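Local coordinates for protein phosphomethylpyrimidine kinase (Pyrococcus furiosus, PDB 2PB9) that is predicted to phosphorylate hydroxymethylpyrimidine and its phosphate and, through the C-terminal ThiN-family domain crystallised here, to form thiamine monophosphate, at residues L27-E30 / V31-F35; V58-G61 / N62-K65; I98-R102 / E103-E107; L180-I183 / K184-I187. All coordinates share one frame; numbering follows the deposited sequence.

Interaction 1 of 4, residues L27-E30 / V31-F35; sequences LIPE and VGTNF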
loop_
_atom_site.group_PDB
_atom_site.type_symbol
_atom_site.label_atom_id
_atom_site.label_comp_id
_atom_site.label_asym_id
_atom_site.label_seq_id
_atom_site.Cartn_x
_atom_site.Cartn_y
_atom_site.Cartn_z
ATOM N N LEU A 27 -1.893 10.863 -22.302
ATOM C CA LEU A 27 -1.900 9.404 -22.200
ATOM C C LEU A 27 -0.567 8.748 -21.829
ATOM O O LEU A 27 -0.515 7.547 -21.587
ATOM C CB LEU A 27 -2.403 8.794 -23.515
ATOM C CG LEU A 27 -3.820 9.145 -23.987
ATOM C CD1 LEU A 27 -4.172 8.347 -25.241
ATOM C CD2 LEU A 27 -4.820 8.843 -22.877
ATOM N N ILE A 28 0.502 9.528 -21.777
ATOM C CA ILE A 28 1.819 8.993 -21.463
ATOM C C ILE A 28 2.110 8.928 -19.966
ATOM O O ILE A 28 2.045 9.943 -19.278
ATOM C CB ILE A 28 2.926 9.862 -22.129
ATOM C CG1 ILE A 28 2.740 9.878 -23.646
ATOM C CG2 ILE A 28 4.311 9.328 -21.770
ATOM C CD1 ILE A 28 3.101 8.602 -24.322
ATOM N N PRO A 29 2.431 7.733 -19.438
ATOM C CA PRO A 29 2.734 7.626 -18.006
ATOM C C PRO A 29 4.136 8.178 -17.712
ATOM O O PRO A 29 4.822 8.664 -18.618
ATOM C CB PRO A 29 2.636 6.125 -17.740
ATOM C CG PRO A 29 3.065 5.520 -19.041
ATOM C CD PRO A 29 2.367 6.395 -20.063
ATOM N N GLU A 30 4.560 8.094 -16.452
ATOM C CA GLU A 30 5.866 8.594 -16.052
ATOM C C GLU A 30 7.007 7.675 -16.453
ATOM O O GLU A 30 8.116 8.141 -16.730
ATOM C CB GLU A 30 5.909 8.828 -14.539
ATOM C CG GLU A 30 5.145 10.058 -14.098
ATOM C CD GLU A 30 5.701 11.331 -14.718
ATOM O OE1 GLU A 30 6.454 12.058 -14.028
ATOM O OE2 GLU A 30 5.390 11.595 -15.909
ATOM N N VAL A 31 6.735 6.374 -16.483
ATOM C CA VAL A 31 7.740 5.383 -16.845
ATOM C C VAL A 31 7.930 5.322 -18.363
ATOM O O VAL A 31 8.852 4.669 -18.871
ATOM C CB VAL A 31 7.351 3.983 -16.298
ATOM C CG1 VAL A 31 7.100 4.077 -14.814
ATOM C CG2 VAL A 31 6.109 3.450 -17.003
ATOM N N GLY A 32 7.053 6.021 -19.080
ATOM C CA GLY A 32 7.132 6.058 -20.528
ATOM C C GLY A 32 6.207 5.067 -21.213
ATOM O O GLY A 32 5.758 4.087 -20.618
ATOM N N THR A 33 5.909 5.328 -22.477
ATOM C CA THR A 33 5.054 4.432 -23.221
ATOM C C THR A 33 5.869 3.630 -24.235
ATOM O O THR A 33 6.735 4.169 -24.935
ATOM C CB THR A 33 3.922 5.205 -23.956
ATOM O OG1 THR A 33 2.944 5.627 -22.999
ATOM C CG2 THR A 33 3.246 4.317 -25.019
ATOM N N ASN A 34 5.603 2.330 -24.275
ATOM C CA ASN A 34 6.258 1.464 -25.223
ATOM C C ASN A 34 5.151 0.856 -26.087
ATOM O O ASN A 34 4.063 0.540 -25.604
ATOM C CB ASN A 34 7.065 0.381 -24.506
ATOM C CG ASN A 34 8.308 -0.022 -25.286
ATOM O OD1 ASN A 34 9.265 -0.534 -24.717
ATOM N ND2 ASN A 34 8.297 0.210 -26.595
ATOM N N PHE A 35 5.438 0.723 -27.372
ATOM C CA PHE A 35 4.493 0.195 -28.341
ATOM C C PHE A 35 5.205 -1.011 -28.954
ATOM O O PHE A 35 6.311 -0.881 -29.494
ATOM C CB PHE A 35 4.225 1.296 -29.375
ATOM C CG PHE A 35 3.020 1.066 -30.238
ATOM C CD1 PHE A 35 2.602 2.059 -31.127
ATOM C CD2 PHE A 35 2.323 -0.139 -30.205
ATOM C CE1 PHE A 35 1.509 1.857 -31.977
ATOM C CE2 PHE A 35 1.228 -0.357 -31.049
ATOM C CZ PHE A 35 0.822 0.646 -31.938
#

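Interaction 2 of 4, residues V58-G61 / N62-K65; sequences VKYG and NSVK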
loop_
_atom_site.group_PDB
_atom_site.type_symbol
_atom_site.label_atom_id
_atom_site.label_comp_id
_atom_site.label_asym_id
_atom_site.label_seq_id
_atom_site.Cartn_x
_atom_site.Cartn_y
_atom_site.Cartn_z
ATOM N N VAL A 58 8.438 9.169 -24.235
ATOM C CA VAL A 58 8.213 9.970 -23.030
ATOM C C VAL A 58 7.622 11.362 -23.285
ATOM O O VAL A 58 7.649 11.861 -24.417
ATOM C CB VAL A 58 9.552 10.136 -22.267
ATOM C CG1 VAL A 58 10.189 8.780 -22.053
ATOM C CG2 VAL A 58 10.514 11.011 -23.058
ATOM N N LYS A 59 7.079 11.979 -22.233
ATOM C CA LYS A 59 6.529 13.328 -22.375
ATOM C C LYS A 59 7.711 14.221 -22.710
ATOM O O LYS A 59 8.744 14.188 -22.033
ATOM C CB LYS A 59 5.901 13.853 -21.078
ATOM C CG LYS A 59 4.631 13.167 -20.589
ATOM C CD LYS A 59 3.896 14.088 -19.591
ATOM C CE LYS A 59 2.851 13.351 -18.708
ATOM N NZ LYS A 59 1.591 12.829 -19.388
ATOM N N TYR A 60 7.583 15.006 -23.765
ATOM C CA TYR A 60 8.666 15.894 -24.103
ATOM C C TYR A 60 8.195 17.269 -23.631
ATOM O O TYR A 60 8.054 17.493 -22.428
ATOM C CB TYR A 60 8.948 15.837 -25.604
ATOM C CG TYR A 60 10.349 16.279 -25.954
ATOM C CD1 TYR A 60 11.429 15.956 -25.132
ATOM C CD2 TYR A 60 10.594 17.048 -27.092
ATOM C CE1 TYR A 60 12.723 16.399 -25.435
ATOM C CE2 TYR A 60 11.875 17.490 -27.403
ATOM C CZ TYR A 60 12.933 17.168 -26.573
ATOM O OH TYR A 60 14.189 17.643 -26.867
ATOM N N GLY A 61 7.946 18.201 -24.532
ATOM C CA GLY A 61 7.468 19.480 -24.044
ATOM C C GLY A 61 6.001 19.235 -23.777
ATOM O O GLY A 61 5.635 18.492 -22.866
ATOM N N ASN A 62 5.162 19.861 -24.595
ATOM C CA ASN A 62 3.730 19.678 -24.506
ATOM C C ASN A 62 3.490 18.654 -25.592
ATOM O O ASN A 62 2.570 18.773 -26.400
ATOM C CB ASN A 62 2.987 20.975 -24.832
ATOM C CG ASN A 62 1.471 20.803 -24.810
ATOM O OD1 ASN A 62 0.960 19.696 -24.613
ATOM N ND2 ASN A 62 0.747 21.901 -25.023
ATOM N N SER A 63 4.362 17.658 -25.620
ATOM C CA SER A 63 4.264 16.598 -26.606
ATOM C C SER A 63 4.953 15.328 -26.128
ATOM O O SER A 63 5.303 15.196 -24.956
ATOM C CB SER A 63 4.867 17.059 -27.939
ATOM O OG SER A 63 6.198 17.500 -27.764
ATOM N N VAL A 64 5.143 14.394 -27.047
ATOM C CA VAL A 64 5.770 13.133 -26.717
ATOM C C VAL A 64 6.948 12.887 -27.640
ATOM O O VAL A 64 7.047 13.478 -28.715
ATOM C CB VAL A 64 4.773 11.975 -26.858
ATOM C CG1 VAL A 64 3.469 12.344 -26.172
ATOM C CG2 VAL A 64 4.548 11.653 -28.328
ATOM N N LYS A 65 7.843 12.004 -27.221
ATOM C CA LYS A 65 9.005 11.709 -28.031
ATOM C C LYS A 65 9.456 10.282 -27.823
ATOM O O LYS A 65 9.530 9.804 -26.694
ATOM C CB LYS A 65 10.134 12.680 -27.672
ATOM C CG LYS A 65 11.420 12.483 -28.448
ATOM C CD LYS A 65 12.433 13.563 -28.110
ATOM C CE LYS A 65 13.772 13.288 -28.773
ATOM N NZ LYS A 65 14.736 14.392 -28.532
#

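Interaction 3 of 4, residues I98-R102 / E103-E107; sequences IRYSR and EIIEE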
loop_
_atom_site.group_PDB
_atom_site.type_symbol
_atom_site.label_atom_id
_atom_site.label_comp_id
_atom_site.label_asym_id
_atom_site.label_seq_id
_atom_site.Cartn_x
_atom_site.Cartn_y
_atom_site.Cartn_z
ATOM N N ILE A 98 -0.517 2.837 -21.740
ATOM C CA ILE A 98 -0.743 4.250 -21.541
ATOM C C ILE A 98 -1.088 4.529 -20.095
ATOM O O ILE A 98 -1.431 3.625 -19.335
ATOM C CB ILE A 98 -1.869 4.764 -22.437
ATOM C CG1 ILE A 98 -3.139 3.948 -22.205
ATOM C CG2 ILE A 98 -1.447 4.669 -23.893
ATOM C CD1 ILE A 98 -4.344 4.460 -22.999
ATOM N N ARG A 99 -0.980 5.801 -19.733
ATOM C CA ARG A 99 -1.261 6.289 -18.393
ATOM C C ARG A 99 -2.665 5.924 -17.896
ATOM O O ARG A 99 -3.609 5.837 -18.684
ATOM C CB ARG A 99 -1.098 7.813 -18.378
ATOM C CG ARG A 99 -0.960 8.419 -17.006
ATOM C CD ARG A 99 -0.547 9.856 -17.124
ATOM N NE ARG A 99 -1.599 10.666 -17.732
ATOM C CZ ARG A 99 -2.668 11.121 -17.081
ATOM N NH1 ARG A 99 -2.834 10.854 -15.790
ATOM N NH2 ARG A 99 -3.576 11.840 -17.726
ATOM N N TYR A 100 -2.790 5.710 -16.586
ATOM C CA TYR A 100 -4.080 5.400 -15.982
ATOM C C TYR A 100 -4.549 6.590 -15.140
ATOM O O TYR A 100 -3.742 7.310 -14.554
ATOM C CB TYR A 100 -3.996 4.163 -15.068
ATOM C CG TYR A 100 -5.265 3.919 -14.250
ATOM C CD1 TYR A 100 -6.297 3.109 -14.738
ATOM C CD2 TYR A 100 -5.469 4.574 -13.028
ATOM C CE1 TYR A 100 -7.506 2.967 -14.039
ATOM C CE2 TYR A 100 -6.668 4.445 -12.325
ATOM C CZ TYR A 100 -7.685 3.645 -12.837
ATOM O OH TYR A 100 -8.898 3.557 -12.166
ATOM N N SER A 101 -5.861 6.786 -15.096
ATOM C CA SER A 101 -6.481 7.845 -14.297
ATOM C C SER A 101 -7.991 7.680 -14.436
ATOM O O SER A 101 -8.462 7.087 -15.412
ATOM C CB SER A 101 -6.042 9.243 -14.764
ATOM O OG SER A 101 -6.750 9.664 -15.911
ATOM N N ARG A 102 -8.741 8.180 -13.458
ATOM C CA ARG A 102 -10.197 8.074 -13.480
ATOM C C ARG A 102 -10.779 8.486 -14.821
ATOM O O ARG A 102 -11.560 7.764 -15.428
ATOM C CB ARG A 102 -10.817 8.941 -12.378
ATOM C CG ARG A 102 -10.273 10.368 -12.302
ATOM C CD ARG A 102 -11.316 11.348 -11.724
ATOM N NE ARG A 102 -10.722 12.659 -11.438
ATOM C CZ ARG A 102 -10.433 13.105 -10.211
ATOM N NH1 ARG A 102 -10.693 12.358 -9.129
ATOM N NH2 ARG A 102 -9.861 14.297 -10.064
ATOM N N GLU A 103 -10.374 9.655 -15.285
ATOM C CA GLU A 103 -10.871 10.174 -16.542
ATOM C C GLU A 103 -10.631 9.236 -17.721
ATOM O O GLU A 103 -11.573 8.868 -18.432
ATOM C CB GLU A 103 -10.230 11.529 -16.816
ATOM C CG GLU A 103 -11.014 12.404 -17.763
ATOM C CD GLU A 103 -10.728 13.877 -17.541
ATOM O OE1 GLU A 103 -10.956 14.363 -16.410
ATOM O OE2 GLU A 103 -10.270 14.547 -18.494
ATOM N N ILE A 104 -9.378 8.836 -17.922
ATOM C CA ILE A 104 -9.045 7.967 -19.041
ATOM C C ILE A 104 -9.801 6.652 -18.997
ATOM O O ILE A 104 -10.379 6.226 -19.993
ATOM C CB ILE A 104 -7.528 7.700 -19.100
ATOM C CG1 ILE A 104 -6.789 9.033 -19.274
ATOM C CG2 ILE A 104 -7.204 6.752 -20.255
ATOM C CD1 ILE A 104 -5.301 8.917 -19.296
ATOM N N ILE A 105 -9.812 6.014 -17.837
ATOM C CA ILE A 105 -10.511 4.759 -17.721
ATOM C C ILE A 105 -12.025 4.947 -17.910
ATOM O O ILE A 105 -12.647 4.181 -18.654
ATOM C CB ILE A 105 -10.199 4.093 -16.374
ATOM C CG1 ILE A 105 -10.592 2.618 -16.430
ATOM C CG2 ILE A 105 -10.918 4.807 -15.252
ATOM C CD1 ILE A 105 -9.917 1.836 -17.559
ATOM N N GLU A 106 -12.622 5.959 -17.273
ATOM C CA GLU A 106 -14.062 6.187 -17.435
ATOM C C GLU A 106 -14.358 6.349 -18.927
ATOM O O GLU A 106 -15.286 5.742 -19.470
ATOM C CB GLU A 106 -14.539 7.471 -16.734
ATOM C CG GLU A 106 -14.197 7.657 -15.245
ATOM C CD GLU A 106 -14.412 6.413 -14.388
ATOM O OE1 GLU A 106 -15.333 5.619 -14.701
ATOM O OE2 GLU A 106 -13.665 6.241 -13.392
ATOM N N GLU A 107 -13.560 7.185 -19.582
ATOM C CA GLU A 107 -13.730 7.446 -21.002
ATOM C C GLU A 107 -13.468 6.221 -21.876
ATOM O O GLU A 107 -14.064 6.083 -22.948
ATOM C CB GLU A 107 -12.835 8.615 -21.419
ATOM C CG GLU A 107 -13.352 10.009 -20.990
ATOM C CD GLU A 107 -14.376 9.982 -19.836
ATOM O OE1 GLU A 107 -15.544 9.573 -20.068
ATOM O OE2 GLU A 107 -14.017 10.375 -18.699
#

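Interaction 4 of 4, residues L180-I183 / K184-I187; sequences LEKI and KMLI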
loop_
_atom_site.group_PDB
_atom_site.type_symbol
_atom_site.label_atom_id
_atom_site.label_comp_id
_atom_site.label_asym_id
_atom_site.label_seq_id
_atom_site.Cartn_x
_atom_site.Cartn_y
_atom_site.Cartn_z
ATOM N N LEU A 180 -3.180 1.532 -32.691
ATOM C CA LEU A 180 -3.233 2.971 -32.889
ATOM C C LEU A 180 -4.648 3.476 -33.146
ATOM O O LEU A 180 -4.970 4.618 -32.823
ATOM C CB LEU A 180 -2.336 3.385 -34.047
ATOM C CG LEU A 180 -2.280 4.902 -34.213
ATOM C CD1 LEU A 180 -1.992 5.575 -32.877
ATOM C CD2 LEU A 180 -1.220 5.245 -35.225
ATOM N N GLU A 181 -5.498 2.629 -33.718
ATOM C CA GLU A 181 -6.857 3.049 -34.006
ATOM C C GLU A 181 -7.680 3.195 -32.733
ATOM O O GLU A 181 -8.495 4.106 -32.630
ATOM C CB GLU A 181 -7.517 2.077 -34.989
ATOM C CG GLU A 181 -6.769 2.012 -36.330
ATOM C CD GLU A 181 -7.501 1.230 -37.425
ATOM O OE1 GLU A 181 -8.569 1.703 -37.878
ATOM O OE2 GLU A 181 -7.005 0.154 -37.839
ATOM N N LYS A 182 -7.464 2.320 -31.758
ATOM C CA LYS A 182 -8.203 2.405 -30.501
ATOM C C LYS A 182 -7.782 3.691 -29.800
ATOM O O LYS A 182 -8.594 4.388 -29.195
ATOM C CB LYS A 182 -7.868 1.224 -29.581
ATOM C CG LYS A 182 -8.093 -0.152 -30.153
ATOM C CD LYS A 182 -9.463 -0.678 -29.815
ATOM C CE LYS A 182 -9.687 -2.051 -30.432
ATOM N NZ LYS A 182 -9.573 -2.016 -31.928
ATOM N N ILE A 183 -6.492 3.993 -29.875
ATOM C CA ILE A 183 -5.959 5.184 -29.239
ATOM C C ILE A 183 -6.574 6.427 -29.858
ATOM O O ILE A 183 -6.975 7.357 -29.151
ATOM C CB ILE A 183 -4.423 5.241 -29.377
ATOM C CG1 ILE A 183 -3.803 4.044 -28.654
ATOM C CG2 ILE A 183 -3.886 6.551 -28.809
ATOM C CD1 ILE A 183 -4.137 3.972 -27.170
ATOM N N LYS A 184 -6.645 6.439 -31.185
ATOM C CA LYS A 184 -7.226 7.562 -31.902
ATOM C C LYS A 184 -8.629 7.837 -31.361
ATOM O O LYS A 184 -8.989 8.992 -31.119
ATOM C CB LYS A 184 -7.264 7.261 -33.405
ATOM C CG LYS A 184 -5.920 7.479 -34.131
ATOM C CD LYS A 184 -5.932 6.855 -35.527
ATOM C CE LYS A 184 -5.383 7.795 -36.603
ATOM N NZ LYS A 184 -3.991 8.242 -36.336
HETATM N N MSE A 185 -9.405 6.773 -31.156
HETATM C CA MSE A 185 -10.767 6.891 -30.628
HETATM C C MSE A 185 -10.750 7.586 -29.275
HETATM O O MSE A 185 -11.558 8.480 -28.998
HETATM C CB MSE A 185 -11.395 5.511 -30.427
HETATM C CG MSE A 185 -11.796 4.765 -31.677
HETATM SE SE MSE A 185 -12.524 3.017 -31.193
HETATM C CE MSE A 185 -11.211 1.887 -32.081
ATOM N N LEU A 186 -9.820 7.146 -28.435
ATOM C CA LEU A 186 -9.659 7.669 -27.085
ATOM C C LEU A 186 -9.571 9.187 -27.047
ATOM O O LEU A 186 -9.657 9.794 -25.984
ATOM C CB LEU A 186 -8.412 7.058 -26.446
ATOM C CG LEU A 186 -8.275 7.217 -24.935
ATOM C CD1 LEU A 186 -9.513 6.666 -24.250
ATOM C CD2 LEU A 186 -7.031 6.488 -24.461
ATOM N N ILE A 187 -9.393 9.797 -28.211
ATOM C CA ILE A 187 -9.319 11.247 -28.304
ATOM C C ILE A 187 -10.608 11.804 -28.942
ATOM O O ILE A 187 -11.329 12.567 -28.252
ATOM C CB ILE A 187 -8.099 11.667 -29.137
ATOM C CG1 ILE A 187 -6.857 10.921 -28.644
ATOM C CG2 ILE A 187 -7.892 13.162 -29.024
ATOM C CD1 ILE A 187 -5.597 11.291 -29.392
#

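Interaction 1 of 4, residues L27-E30 / V31-F35
Pro29 and Gly32 are the first and last residues of a tight reverse turn in the loop between helix 5-21 and strand 35-38. The turn is closed by a weak bond from Gly32 N to Pro29 O, 3.5 Å long. Glu30 and Val31 form its two corners, with backbone angles of a type I turn. Gly32 follows with a phi of 97°, a value that glycine adopts readily, and this sends the chain back past Ile28 and Pro29.

The side chains fill the inside of the bend. The Pro29 ring leans on the returning chain. Its CG lies 3.4 Å from Gly32 O and its CD 3.1 Å from Thr33 OG1. Thr33 points back at the incoming limb and crosses both Ile28 and Pro29 at about a right angle. Ile28 reaches it with its longer branch, CD1 being 3.5 Å from Thr33 CB. At Thr33, OG1 stands anti to the carbonyl carbon (chi1 -74°), which lays the hydroxyl beside these two residues. That hydroxyl is hydrogen-bonded to Asn97 O of strand 94-98. Val31 meets Pro29 more loosely, CG2 to CG at 4.2 Å.

The corner residues also reach the second subunit. Glu30 OE1 forms a salt bridge with Arg56 of the second subunit, and Glu30 and Val31 pack on Val31 and Glu30 of that subunit. The turn therefore has a buried inner side and an outer side at the subunit interface. This is a type I beta turn with glycine directly after its corners, leading into a strand of the central sheet.

Interaction 2 of 4, residues V58-G61 / N62-K65
Tyr60 and Lys65 make the main side-chain contact of this beta hairpin. They lie side by side and point the same way. Lys65 passes its aliphatic chain over one face of the Tyr60 ring. Its CD sits 3.7 Å from the ring centroid and 4° off the ring normal, a CH-pi contact. The lysine can span the ring because its chain is fully extended, with CG anti to the backbone N (chi1 180°). Ser63 OG is placed differently, at the ring edge near its plane, and is 3.9 Å from Tyr60 CB.

The backbone sets these positions. Val58 and Lys65 are an antiparallel hydrogen-bonded pair. Val58 N to Lys65 O and Lys65 N to Val58 O both measure 2.8 Å. Lys59 and Val64 form the next pair, non-hydrogen-bonded, with side chains that diverge. Tyr60 N then bonds Ser63 O at 2.6 Å, approaching from above the carbonyl plane. Gly61 and Asn62 make the bend.

Further out, Lys65 NZ is hydrogen-bonded to Val67 O of the second subunit. Tyr60 makes a cation-pi contact with Lys54 of the second subunit and packs on Pro69 there. Lys59 NZ bonds Val25 O and Ile28 O in its own chain, and Val64 packs on those same two residues. The hairpin of strands 57-59 and 64-66 thus lies between the loop after helix 5-21 and the neighbouring subunit.

Interaction 3 of 4, residues I98-R102 / E103-E107
Ser101 and Ile104 meet at the start of helix 102-114, where the serine holds the N-cap position. Three hydrogen bonds tie the entry to the first turn. Ser101 OG accepts from Ile104 N in a weak capping bond, 3.4 Å long but nearly straight at 173°. The hydroxyl reaches that N-H because OG is placed between the backbone N and the carbonyl carbon (chi1 80°). Ser101 O takes Ile105 N at 3.0 Å, with the donor almost in line with the carbonyl. Glu106 N to Arg102 O continues the helical pattern, though the position of that oxygen is less sure.

The packing contacts are of two kinds. Tyr100 and Ile105 are the apolar pair: Ile105 CB is 3.7 Å from Tyr100 CE1, and the two side chains meet at a slant. Ile104 instead lays its CD1 methyl over one face of the flat, cationic Arg99 guanidinium, offset toward the rim and 3.7 Å from Arg99 NH2. The Arg99 group is held from elsewhere as well, since its NE bonds Arg26 O. Tyr100, Ile104 and Ile105 all also touch Ile169 of strand 168-173.

Charges gather on the exposed side. Arg102 NE and Glu103 OE1 carry opposite charges but stay 5.3 Å apart. Glu103 sits in the first turn, where an acidic group would probably suit the positive end of the helix dipole. Together this is a serine N-cap that takes the chain from strand 94-98 into a helix.

Interaction 4 of 4, residues L180-I183 / K184-I187
Lys182 and Met185, a selenomethionine, lie side by side on the last turns of helix 176-185 and point the same way. The terminal methyl of Met185 does the touching. Its CE lies 3.8 Å from Lys182 CD and 3.4 Å from Lys182 CA. The chain is straight at chi2 and turns at chi3 (-118°), which brings CE back against the lysine.

Lys184 is set against Leu180, one helical turn earlier. Its CG passes 3.3 Å from Leu180 O. The bent outer chain then carries NZ to 4.2 Å from Leu180 CD2, where the amine forms a salt bridge with Glu18.

Successive i to i+4 backbone bonds fix this spacing. Lys184 N bonds Leu180 O at 3.0 Å, Met185 N bonds Glu181 O at 3.2 Å, and Leu186 N bonds Lys182 O at 3.1 Å.

Ile183 faces the interior and rests on Phe19 of helix 5-21 and Val171 of strand 168-173. Lys182 also touches Val171, while Leu180 reaches Glu18 and Ile22. Helix 176-185 therefore lies against strand 168-173 of the central sheet, beside helix 5-21, with Leu186 on Leu27.

Overall arrangement
The four local contacts come in series along the chain, all in the ThiN-family domain. Interaction 1 has the others around it, with centres about 10 Å from interaction 2, 13 Å from interaction 3 and 15 Å from interaction 4. Its turn leads into strand 35-38, interaction 3 leaves the neighbouring strand 94-98, and helix 176-185 packs beside this part of the sheet. Lys59 joins the hairpin to the turn, and the backbones of Leu27 and Arg99 join the turn to the helix entry. Leu27, Ile98, Ile104, Ile183 and Leu186 form one apolar cluster linking interactions 1, 3 and 4. Interactions 1 and 2 also meet the second subunit, so this end of the domain lies at a subunit interface.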